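Local coordinates for protein carboxypeptidase D (Drosophila melanogaster, PDB 3MN8) that uses a catalytic zinc ion to release C-terminal arginine or lysine residues from peptides and proteins, processing growth factors, peptide hormones and neuropeptides, at residues 49-60 with 115-123. Residues are numbered along the deposited sequence; the frame is centred on the assembly and turned at random.
Sequences LFAGLEKAYPNQ and AQYLLGNHE
The ring of Tyr-57 lies flat over Leu-119, whose CB sits 3.8 Å from the ring centroid and only 11° off its normal, a CH-pi contact over the face. The two side chains run past each other in opposite directions. CG of Tyr-57, anti to its carbonyl carbon (chi1 -58°), sends the ring across the gap, and the phenol oxygen OH ends 3.3 Å from the bare CA of Gly-120. Leucine suits the facing position because both its branches find apolar partners: CD1 lies between the ring's CD1 and CG of Leu-53, 3.6 Å from the latter, while CD2 lies against the CG end of the same ring face. Cutting the tyrosine back to a methyl, an alanine here, is likely to uncover the CB and carbonyl of Leu-119 and open a gap between the two segments.

One turn back, Leu-53 CD2 meets the small methyl of Ala-115, its CB, at 4.1 Å, and both side chains also rest on Leu-78 of strand 74-80. A turn further back, CD1 of Leu-49 packs 3.8 Å from CD of Gln-116, the side chains crossing at about a right angle; that amide's NE2 is bonded to the carbonyl of Val-112. Beyond the tyrosine, OE1 of Gln-60 lies 3.3 Å from NE2 of His-122, at the edge of the imidazole, the amide and ring planes steeply inclined. The imidazole is positioned by its other nitrogen, ND1, which donates to Leu-119 O at 2.8 Å, tying it back to the backbone three residues earlier.

The segment axes are nearly parallel, 12° apart and 11.4 Å at closest approach. Their apolar seam joins helices 43-56 and 106-121 side by side on one face of the mixed central sheet, away from the zinc site, as in the alpha/beta catalytic domain of M14 metallocarboxypeptidases.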
# COMPACT_ATOMS: atom_id res chain seq x y z
N LEU A 49 -19.85 -4.91 8.43
CA LEU A 49 -18.81 -5.85 8.86
C LEU A 49 -17.68 -5.16 9.63
O LEU A 49 -17.12 -5.73 10.58
CB LEU A 49 -18.25 -6.65 7.69
CG LEU A 49 -17.35 -7.80 8.15
CD1 LEU A 49 -17.55 -9.02 7.26
CD2 LEU A 49 -15.90 -7.38 8.20
N PHE A 50 -17.36 -3.94 9.21
CA PHE A 50 -16.32 -3.14 9.85
C PHE A 50 -16.71 -2.68 11.24
O PHE A 50 -15.86 -2.56 12.11
CB PHE A 50 -15.97 -1.93 9.00
CG PHE A 50 -14.90 -2.20 7.99
CD1 PHE A 50 -14.48 -3.49 7.73
CD2 PHE A 50 -14.31 -1.15 7.30
CE1 PHE A 50 -13.49 -3.74 6.81
CE2 PHE A 50 -13.31 -1.39 6.37
CZ PHE A 50 -12.91 -2.68 6.12
N ALA A 51 -17.99 -2.40 11.45
CA ALA A 51 -18.47 -2.06 12.79
C ALA A 51 -18.42 -3.29 13.70
O ALA A 51 -18.09 -3.18 14.89
CB ALA A 51 -19.89 -1.48 12.72
N GLY A 52 -18.75 -4.45 13.14
CA GLY A 52 -18.80 -5.68 13.92
C GLY A 52 -17.43 -6.04 14.45
O GLY A 52 -17.27 -6.44 15.61
N LEU A 53 -16.45 -5.91 13.58
CA LEU A 53 -15.07 -6.19 13.93
C LEU A 53 -14.61 -5.29 15.06
O LEU A 53 -13.87 -5.70 15.95
CB LEU A 53 -14.19 -6.00 12.71
CG LEU A 53 -13.89 -7.26 11.89
CD1 LEU A 53 -14.94 -8.35 12.00
CD2 LEU A 53 -13.57 -6.95 10.44
N GLU A 54 -15.08 -4.04 15.03
CA GLU A 54 -14.65 -3.03 15.99
C GLU A 54 -15.14 -3.39 17.39
O GLU A 54 -14.42 -3.22 18.39
CB GLU A 54 -15.16 -1.66 15.57
CG GLU A 54 -14.40 -0.50 16.19
CD GLU A 54 -14.72 0.83 15.53
OE1 GLU A 54 -14.08 1.83 15.91
OE2 GLU A 54 -15.61 0.86 14.64
N LYS A 55 -16.36 -3.90 17.46
CA LYS A 55 -16.92 -4.34 18.73
C LYS A 55 -16.49 -5.77 19.07
O LYS A 55 -16.20 -6.09 20.22
CB LYS A 55 -18.45 -4.19 18.75
CG LYS A 55 -19.17 -4.77 17.56
CD LYS A 55 -20.69 -4.62 17.75
CE LYS A 55 -21.18 -5.41 18.97
NZ LYS A 55 -22.67 -5.39 19.15
N ALA A 56 -16.46 -6.62 18.06
CA ALA A 56 -15.89 -7.94 18.23
C ALA A 56 -14.45 -7.86 18.78
O ALA A 56 -14.06 -8.66 19.63
CB ALA A 56 -15.93 -8.72 16.91
N TYR A 57 -13.68 -6.89 18.30
CA TYR A 57 -12.28 -6.77 18.67
C TYR A 57 -11.93 -5.37 19.13
O TYR A 57 -11.24 -4.65 18.44
CB TYR A 57 -11.39 -7.14 17.49
CG TYR A 57 -11.63 -8.53 16.95
CD1 TYR A 57 -12.58 -8.76 15.96
CD2 TYR A 57 -10.89 -9.62 17.42
CE1 TYR A 57 -12.81 -10.04 15.45
CE2 TYR A 57 -11.10 -10.91 16.92
CZ TYR A 57 -12.06 -11.12 15.93
OH TYR A 57 -12.27 -12.39 15.44
N PRO A 58 -12.41 -4.98 20.32
CA PRO A 58 -12.37 -3.61 20.85
C PRO A 58 -11.00 -2.95 20.77
O PRO A 58 -10.94 -1.77 20.44
CB PRO A 58 -12.77 -3.79 22.31
CG PRO A 58 -13.63 -4.99 22.31
CD PRO A 58 -13.09 -5.90 21.25
N ASN A 59 -9.93 -3.68 21.06
CA ASN A 59 -8.61 -3.05 21.19
C ASN A 59 -7.72 -3.09 19.95
O ASN A 59 -6.66 -2.46 19.91
CB ASN A 59 -7.86 -3.64 22.39
CG ASN A 59 -8.68 -3.62 23.67
OD1 ASN A 59 -9.91 -3.60 23.64
ND2 ASN A 59 -8.00 -3.64 24.81
N GLN A 60 -8.15 -3.82 18.92
CA GLN A 60 -7.29 -4.09 17.79
C GLN A 60 -7.91 -3.71 16.45
O GLN A 60 -7.21 -3.53 15.45
CB GLN A 60 -6.89 -5.56 17.80
CG GLN A 60 -7.44 -6.29 19.01
CD GLN A 60 -6.46 -7.30 19.56
OE1 GLN A 60 -6.85 -8.29 20.21
NE2 GLN A 60 -5.18 -7.07 19.29
N ALA A 115 -9.03 -8.67 6.51
CA ALA A 115 -9.50 -8.09 7.77
C ALA A 115 -9.95 -9.17 8.73
O ALA A 115 -9.41 -9.32 9.83
CB ALA A 115 -10.66 -7.12 7.50
N GLN A 116 -10.96 -9.94 8.32
CA GLN A 116 -11.46 -11.04 9.12
C GLN A 116 -10.35 -12.02 9.46
O GLN A 116 -10.17 -12.39 10.62
CB GLN A 116 -12.57 -11.75 8.35
CG GLN A 116 -13.79 -10.88 8.08
CD GLN A 116 -14.76 -11.55 7.10
OE1 GLN A 116 -15.61 -12.37 7.48
NE2 GLN A 116 -14.62 -11.23 5.82
N TYR A 117 -9.59 -12.43 8.44
CA TYR A 117 -8.50 -13.40 8.59
C TYR A 117 -7.51 -13.00 9.69
O TYR A 117 -7.26 -13.75 10.63
CB TYR A 117 -7.76 -13.58 7.27
CG TYR A 117 -6.67 -14.61 7.33
CD1 TYR A 117 -6.96 -15.96 7.19
CD2 TYR A 117 -5.35 -14.25 7.55
CE1 TYR A 117 -5.97 -16.92 7.25
CE2 TYR A 117 -4.34 -15.20 7.62
CZ TYR A 117 -4.66 -16.54 7.47
OH TYR A 117 -3.67 -17.49 7.53
N LEU A 118 -6.95 -11.81 9.56
CA LEU A 118 -6.01 -11.32 10.55
C LEU A 118 -6.61 -11.31 11.94
O LEU A 118 -6.05 -11.87 12.87
CB LEU A 118 -5.54 -9.91 10.18
CG LEU A 118 -4.52 -9.91 9.05
CD1 LEU A 118 -4.13 -8.49 8.67
CD2 LEU A 118 -3.30 -10.73 9.46
N LEU A 119 -7.75 -10.65 12.09
CA LEU A 119 -8.35 -10.53 13.41
C LEU A 119 -8.67 -11.87 14.03
O LEU A 119 -8.22 -12.16 15.14
CB LEU A 119 -9.60 -9.66 13.36
CG LEU A 119 -9.27 -8.17 13.34
CD1 LEU A 119 -10.54 -7.34 13.13
CD2 LEU A 119 -8.54 -7.79 14.63
N GLY A 120 -9.42 -12.70 13.31
CA GLY A 120 -9.89 -13.97 13.85
C GLY A 120 -8.81 -15.03 14.00
O GLY A 120 -9.06 -16.10 14.57
N ASN A 121 -7.60 -14.74 13.52
CA ASN A 121 -6.51 -15.70 13.62
C ASN A 121 -5.27 -15.23 14.38
O ASN A 121 -4.48 -16.06 14.84
CB ASN A 121 -6.13 -16.20 12.24
CG ASN A 121 -7.14 -17.17 11.69
OD1 ASN A 121 -7.09 -18.37 11.96
ND2 ASN A 121 -8.07 -16.65 10.90
N HIS A 122 -5.12 -13.92 14.52
CA HIS A 122 -3.91 -13.32 15.10
C HIS A 122 -3.53 -13.85 16.50
O HIS A 122 -2.35 -13.88 16.86
CB HIS A 122 -4.01 -11.78 15.13
CG HIS A 122 -4.65 -11.23 16.37
ND1 HIS A 122 -6.00 -11.00 16.46
CD2 HIS A 122 -4.12 -10.88 17.56
CE1 HIS A 122 -6.28 -10.52 17.66
NE2 HIS A 122 -5.16 -10.44 18.35
N GLU A 123 -4.51 -14.24 17.30
CA GLU A 123 -4.19 -14.82 18.60
C GLU A 123 -3.89 -16.33 18.52
O GLU A 123 -3.24 -16.88 19.41
CB GLU A 123 -5.28 -14.54 19.64
CG GLU A 123 -5.38 -13.08 20.05
CD GLU A 123 -6.12 -12.88 21.36
OE1 GLU A 123 -6.92 -13.76 21.75
OE2 GLU A 123 -5.90 -11.83 22.02